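Local structure of M32 carboxypeptidase (Chitinophagaceae bacterium, 7A03) at residues K100-T113 against R138-L150. The protein probably acts as a metal-dependent carboxypeptidase of the M32 (Taq) family, removing amino acids from the C-terminal ends of peptides. Sequence-based numbering, arbitrary orientation.
Sequences KYPASLVAEISEAT and RMVELKRKETTVL
Tyr-101 donates its phenolic hydrogen to Glu-146, OH to OE2 2.6 Å, and this is the one hydrogen bond joining segments 100-113 and 138-150. OE2 lies at the ring edge, in its plane, and accepts through its anti lone pair, while the carboxylate is turned 72° from the ring. Over one ring face sits CG1 of Val-149, and Leu-150 CD2 comes within 3.6 Å of Tyr-101 OH. Farther along, Leu-142 is a knob in a hole formed by Leu-105, Glu-108, Ile-109 and Ala-112. Leu-142 CD1 presses on Ala-112 CB at 3.5 Å, whereas Leu-142 CD2 meets Leu-105 CD1 at 3.9 Å. The other branch of Leu-105, CD2, passes CG2 of Val-149, which also touches CD of the Pro-102 ring. Toward the end of the contact, Met-139 folds back twice along its chain, which carries its CE to 3.5 Å from Thr-113 OG1.

In the second shell, the remaining carboxylate oxygen of Glu-146 uses its syn lone pair for a salt bridge, OE1 to Lys-143 NZ 3.0 Å. Lys-143 NZ also bonds Gly-414 O, and Tyr-101 OH has a further hydrogen-bond partner in Lys-97 NZ; Lys-143 would be expected to stabilise the negative charge of this buried carboxylate. A glutamine in place of Glu-146 would probably leave Lys-143 without its counter-charge and weaken the grip on the tyrosine hydroxyl. Thr-113 OG1 is itself held by Ile-109 O, which accepts from Thr-113 N on its opposite face.

The axes of helix segments 103-113 and 138-150 approach to 9.7 Å with chain directions 155° apart; helices 103-126 and 129-150 thus form an antiparallel helical hairpin, with Leu-142 as a knob-into-hole contact, part of the largely helical M32 carboxypeptidase fold.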
loop_
_atom_site.group_PDB
_atom_site.type_symbol
_atom_site.label_atom_id
_atom_site.label_comp_id
_atom_site.label_asym_id
_atom_site.label_seq_id
_atom_site.Cartn_x
_atom_site.Cartn_y
_atom_site.Cartn_z
ATOM N N LYS A 100 -3.095 -26.260 -3.123
ATOM C CA LYS A 100 -4.392 -26.459 -2.472
ATOM C C LYS A 100 -5.579 -26.346 -3.442
ATOM O O LYS A 100 -6.617 -26.976 -3.209
ATOM C CB LYS A 100 -4.559 -25.490 -1.297
ATOM C CG LYS A 100 -3.810 -25.906 -0.043
ATOM C CD LYS A 100 -3.786 -24.778 0.986
ATOM C CE LYS A 100 -2.776 -25.056 2.094
ATOM N NZ LYS A 100 -2.255 -23.798 2.704
ATOM N N TYR A 101 -5.465 -25.561 -4.513
ATOM C CA TYR A 101 -6.651 -25.185 -5.299
ATOM C C TYR A 101 -7.002 -26.260 -6.325
ATOM O O TYR A 101 -6.128 -26.690 -7.089
ATOM C CB TYR A 101 -6.395 -23.911 -6.079
ATOM C CG TYR A 101 -6.377 -22.644 -5.269
ATOM C CD1 TYR A 101 -5.316 -22.365 -4.422
ATOM C CD2 TYR A 101 -7.405 -21.707 -5.374
ATOM C CE1 TYR A 101 -5.284 -21.198 -3.689
ATOM C CE2 TYR A 101 -7.376 -20.536 -4.648
ATOM C CZ TYR A 101 -6.316 -20.289 -3.804
ATOM O OH TYR A 101 -6.284 -19.122 -3.081
ATOM N N PRO A 102 -8.268 -26.655 -6.426
ATOM C CA PRO A 102 -8.692 -27.484 -7.563
ATOM C C PRO A 102 -8.691 -26.653 -8.834
ATOM O O PRO A 102 -8.992 -25.457 -8.824
ATOM C CB PRO A 102 -10.123 -27.898 -7.193
ATOM C CG PRO A 102 -10.314 -27.476 -5.746
ATOM C CD PRO A 102 -9.391 -26.325 -5.533
ATOM N N ALA A 103 -8.354 -27.314 -9.949
ATOM C CA ALA A 103 -8.255 -26.622 -11.231
ATOM C C ALA A 103 -9.572 -25.951 -11.618
ATOM O O ALA A 103 -9.570 -24.840 -12.174
ATOM C CB ALA A 103 -7.774 -27.592 -12.320
ATOM N N SER A 104 -10.705 -26.598 -11.317
ATOM C CA SER A 104 -12.004 -26.029 -11.668
ATOM C C SER A 104 -12.246 -24.710 -10.945
ATOM O O SER A 104 -12.762 -23.757 -11.540
ATOM C CB SER A 104 -13.118 -27.024 -11.352
ATOM O OG SER A 104 -13.129 -27.356 -9.980
ATOM N N LEU A 105 -11.840 -24.625 -9.673
ATOM C CA LEU A 105 -11.979 -23.376 -8.926
ATOM C C LEU A 105 -11.094 -22.269 -9.496
ATOM O O LEU A 105 -11.526 -21.116 -9.609
ATOM C CB LEU A 105 -11.672 -23.603 -7.447
ATOM C CG LEU A 105 -11.829 -22.334 -6.599
ATOM C CD1 LEU A 105 -13.246 -21.766 -6.756
ATOM C CD2 LEU A 105 -11.505 -22.624 -5.131
ATOM N N VAL A 106 -9.849 -22.593 -9.868
ATOM C CA VAL A 106 -8.983 -21.601 -10.505
ATOM C C VAL A 106 -9.642 -21.050 -11.766
ATOM O O VAL A 106 -9.703 -19.831 -11.980
ATOM C CB VAL A 106 -7.596 -22.203 -10.798
ATOM C CG1 VAL A 106 -6.673 -21.142 -11.381
ATOM C CG2 VAL A 106 -6.998 -22.819 -9.535
ATOM N N ALA A 107 -10.162 -21.949 -12.614
ATOM C CA ALA A 107 -10.796 -21.495 -13.847
ATOM C C ALA A 107 -12.040 -20.654 -13.563
ATOM O O ALA A 107 -12.264 -19.627 -14.220
ATOM C CB ALA A 107 -11.135 -22.699 -14.731
ATOM N N GLU A 108 -12.854 -21.077 -12.590
ATOM C CA GLU A 108 -14.061 -20.330 -12.231
ATOM C C GLU A 108 -13.724 -18.934 -11.721
ATOM O O GLU A 108 -14.381 -17.955 -12.094
ATOM C CB GLU A 108 -14.864 -21.101 -11.190
ATOM C CG GLU A 108 -15.539 -22.345 -11.747
ATOM C CD GLU A 108 -15.982 -23.291 -10.660
ATOM O OE1 GLU A 108 -15.684 -23.020 -9.479
ATOM O OE2 GLU A 108 -16.627 -24.312 -10.985
ATOM N N ILE A 109 -12.698 -18.824 -10.870
ATOM C CA ILE A 109 -12.269 -17.522 -10.365
ATOM C C ILE A 109 -11.798 -16.633 -11.509
ATOM O O ILE A 109 -12.118 -15.439 -11.557
ATOM C CB ILE A 109 -11.197 -17.685 -9.268
ATOM C CG1 ILE A 109 -11.807 -18.310 -8.006
ATOM C CG2 ILE A 109 -10.536 -16.342 -8.949
ATOM C CD1 ILE A 109 -10.836 -18.463 -6.855
ATOM N N SER A 110 -11.052 -17.201 -12.465
ATOM C CA SER A 110 -10.596 -16.407 -13.601
ATOM C C SER A 110 -11.775 -15.895 -14.434
ATOM O O SER A 110 -11.824 -14.713 -14.815
ATOM C CB SER A 110 -9.616 -17.225 -14.452
ATOM O OG SER A 110 -9.170 -16.490 -15.576
ATOM N N GLU A 111 -12.734 -16.776 -14.729
ATOM C CA GLU A 111 -13.893 -16.379 -15.528
ATOM C C GLU A 111 -14.699 -15.300 -14.811
ATOM O O GLU A 111 -15.102 -14.295 -15.415
ATOM C CB GLU A 111 -14.779 -17.597 -15.803
ATOM C CG GLU A 111 -14.109 -18.750 -16.549
ATOM C CD GLU A 111 -14.866 -20.071 -16.400
ATOM O OE1 GLU A 111 -15.992 -20.063 -15.855
ATOM O OE2 GLU A 111 -14.333 -21.122 -16.817
ATOM N N ALA A 112 -14.924 -15.488 -13.509
ATOM C CA ALA A 112 -15.705 -14.526 -12.740
ATOM C C ALA A 112 -14.984 -13.193 -12.612
ATOM O O ALA A 112 -15.633 -12.143 -12.570
ATOM C CB ALA A 112 -16.039 -15.101 -11.366
ATOM N N THR A 113 -13.650 -13.202 -12.572
ATOM C CA THR A 113 -12.920 -11.939 -12.551
ATOM C C THR A 113 -13.064 -11.192 -13.875
ATOM O O THR A 113 -13.262 -9.970 -13.885
ATOM C CB THR A 113 -11.451 -12.175 -12.192
ATOM O OG1 THR A 113 -11.365 -12.912 -10.965
ATOM C CG2 THR A 113 -10.734 -10.844 -12.007
ATOM N N ARG A 138 -21.457 -13.460 -7.855
ATOM C CA ARG A 138 -20.655 -14.602 -8.298
ATOM C C ARG A 138 -19.263 -14.585 -7.661
ATOM O O ARG A 138 -18.789 -15.606 -7.135
ATOM C CB ARG A 138 -20.571 -14.590 -9.827
ATOM C CG ARG A 138 -19.668 -15.644 -10.450
ATOM C CD ARG A 138 -20.033 -17.047 -10.016
ATOM N NE ARG A 138 -19.364 -18.041 -10.855
ATOM C CZ ARG A 138 -19.385 -19.351 -10.631
ATOM N NH1 ARG A 138 -20.039 -19.839 -9.587
ATOM N NH2 ARG A 138 -18.743 -20.172 -11.451
ATOM N N MET A 139 -18.604 -13.421 -7.692
ATOM C CA MET A 139 -17.285 -13.273 -7.080
ATOM C C MET A 139 -17.309 -13.662 -5.607
ATOM O O MET A 139 -16.441 -14.406 -5.134
ATOM C CB MET A 139 -16.802 -11.830 -7.231
ATOM C CG MET A 139 -15.424 -11.565 -6.617
ATOM S SD MET A 139 -14.118 -12.527 -7.418
ATOM C CE MET A 139 -13.980 -11.653 -8.965
ATOM N N VAL A 140 -18.302 -13.167 -4.863
ATOM C CA VAL A 140 -18.375 -13.438 -3.432
ATOM C C VAL A 140 -18.580 -14.928 -3.170
ATOM O O VAL A 140 -17.971 -15.500 -2.256
ATOM C CB VAL A 140 -19.467 -12.569 -2.774
ATOM C CG1 VAL A 140 -19.766 -13.040 -1.348
ATOM C CG2 VAL A 140 -19.038 -11.114 -2.771
ATOM N N GLU A 141 -19.463 -15.573 -3.947
ATOM C CA GLU A 141 -19.653 -17.016 -3.805
ATOM C C GLU A 141 -18.335 -17.762 -3.988
ATOM O O GLU A 141 -17.978 -18.646 -3.187
ATOM C CB GLU A 141 -20.674 -17.515 -4.832
ATOM C CG GLU A 141 -22.065 -16.924 -4.708
ATOM C CD GLU A 141 -23.090 -17.662 -5.557
ATOM O OE1 GLU A 141 -22.685 -18.516 -6.379
ATOM O OE2 GLU A 141 -24.300 -17.381 -5.406
ATOM N N LEU A 142 -17.590 -17.408 -5.039
ATOM C CA LEU A 142 -16.329 -18.096 -5.291
ATOM C C LEU A 142 -15.314 -17.817 -4.186
ATOM O O LEU A 142 -14.535 -18.701 -3.806
ATOM C CB LEU A 142 -15.793 -17.738 -6.677
ATOM C CG LEU A 142 -16.593 -18.365 -7.830
ATOM C CD1 LEU A 142 -16.130 -17.857 -9.188
ATOM C CD2 LEU A 142 -16.488 -19.878 -7.758
ATOM N N LYS A 143 -15.346 -16.610 -3.621
ATOM C CA LYS A 143 -14.398 -16.275 -2.562
ATOM C C LYS A 143 -14.685 -17.074 -1.299
ATOM O O LYS A 143 -13.760 -17.476 -0.582
ATOM C CB LYS A 143 -14.448 -14.773 -2.284
ATOM C CG LYS A 143 -13.742 -13.945 -3.326
ATOM C CD LYS A 143 -12.229 -14.025 -3.133
ATOM C CE LYS A 143 -11.487 -13.929 -4.441
ATOM N NZ LYS A 143 -10.037 -13.819 -4.133
ATOM N N ARG A 144 -15.965 -17.325 -1.009
ATOM C CA ARG A 144 -16.285 -18.178 0.133
ATOM C C ARG A 144 -15.802 -19.611 -0.093
ATOM O O ARG A 144 -15.189 -20.224 0.804
ATOM C CB ARG A 144 -17.781 -18.108 0.449
ATOM C CG ARG A 144 -18.274 -16.656 0.569
ATOM C CD ARG A 144 -19.744 -16.581 0.918
ATOM N NE ARG A 144 -20.026 -17.317 2.140
ATOM C CZ ARG A 144 -21.246 -17.640 2.547
ATOM N NH1 ARG A 144 -22.300 -17.282 1.829
ATOM N NH2 ARG A 144 -21.405 -18.316 3.674
ATOM N N LYS A 145 -16.024 -20.142 -1.308
ATOM C CA LYS A 145 -15.423 -21.435 -1.651
ATOM C C LYS A 145 -13.910 -21.415 -1.422
ATOM O O LYS A 145 -13.333 -22.362 -0.861
ATOM C CB LYS A 145 -15.740 -21.810 -3.105
ATOM C CG LYS A 145 -17.058 -22.531 -3.300
ATOM C CD LYS A 145 -16.950 -24.003 -2.899
ATOM C CE LYS A 145 -18.281 -24.735 -3.066
ATOM N NZ LYS A 145 -18.875 -24.555 -4.420
ATOM N N GLU A 146 -13.260 -20.322 -1.822
ATOM C CA GLU A 146 -11.818 -20.201 -1.651
ATOM C C GLU A 146 -11.427 -20.225 -0.178
ATOM O O GLU A 146 -10.383 -20.783 0.182
ATOM C CB GLU A 146 -11.333 -18.915 -2.318
ATOM C CG GLU A 146 -9.817 -18.804 -2.441
ATOM C CD GLU A 146 -9.397 -17.583 -3.204
ATOM O OE1 GLU A 146 -10.238 -16.683 -3.413
ATOM O OE2 GLU A 146 -8.221 -17.524 -3.610
ATOM N N THR A 147 -12.227 -19.599 0.690
ATOM C CA THR A 147 -11.914 -19.685 2.115
ATOM C C THR A 147 -11.916 -21.132 2.582
ATOM O O THR A 147 -11.052 -21.544 3.373
ATOM C CB THR A 147 -12.859 -18.845 2.987
ATOM O OG1 THR A 147 -14.141 -19.488 3.112
ATOM C CG2 THR A 147 -13.026 -17.439 2.444
ATOM N N THR A 148 -12.879 -21.926 2.102
ATOM C CA THR A 148 -12.868 -23.331 2.518
ATOM C C THR A 148 -11.675 -24.096 1.937
ATOM O O THR A 148 -11.144 -25.003 2.588
ATOM C CB THR A 148 -14.198 -24.030 2.226
ATOM O OG1 THR A 148 -14.520 -23.911 0.837
ATOM C CG2 THR A 148 -15.316 -23.412 3.054
ATOM N N VAL A 149 -11.235 -23.739 0.728
ATOM C CA VAL A 149 -10.064 -24.389 0.133
ATOM C C VAL A 149 -8.779 -24.021 0.880
ATOM O O VAL A 149 -7.910 -24.872 1.107
ATOM C CB VAL A 149 -9.981 -24.064 -1.371
ATOM C CG1 VAL A 149 -8.572 -24.304 -1.918
ATOM C CG2 VAL A 149 -11.014 -24.866 -2.140
ATOM N N LEU A 150 -8.631 -22.751 1.264
ATOM C CA LEU A 150 -7.409 -22.306 1.929
ATOM C C LEU A 150 -7.336 -22.786 3.371
ATOM O O LEU A 150 -6.237 -23.033 3.882
ATOM C CB LEU A 150 -7.317 -20.780 1.891
ATOM C CG LEU A 150 -7.037 -20.144 0.531
ATOM C CD1 LEU A 150 -7.408 -18.668 0.560
ATOM C CD2 LEU A 150 -5.573 -20.312 0.209
#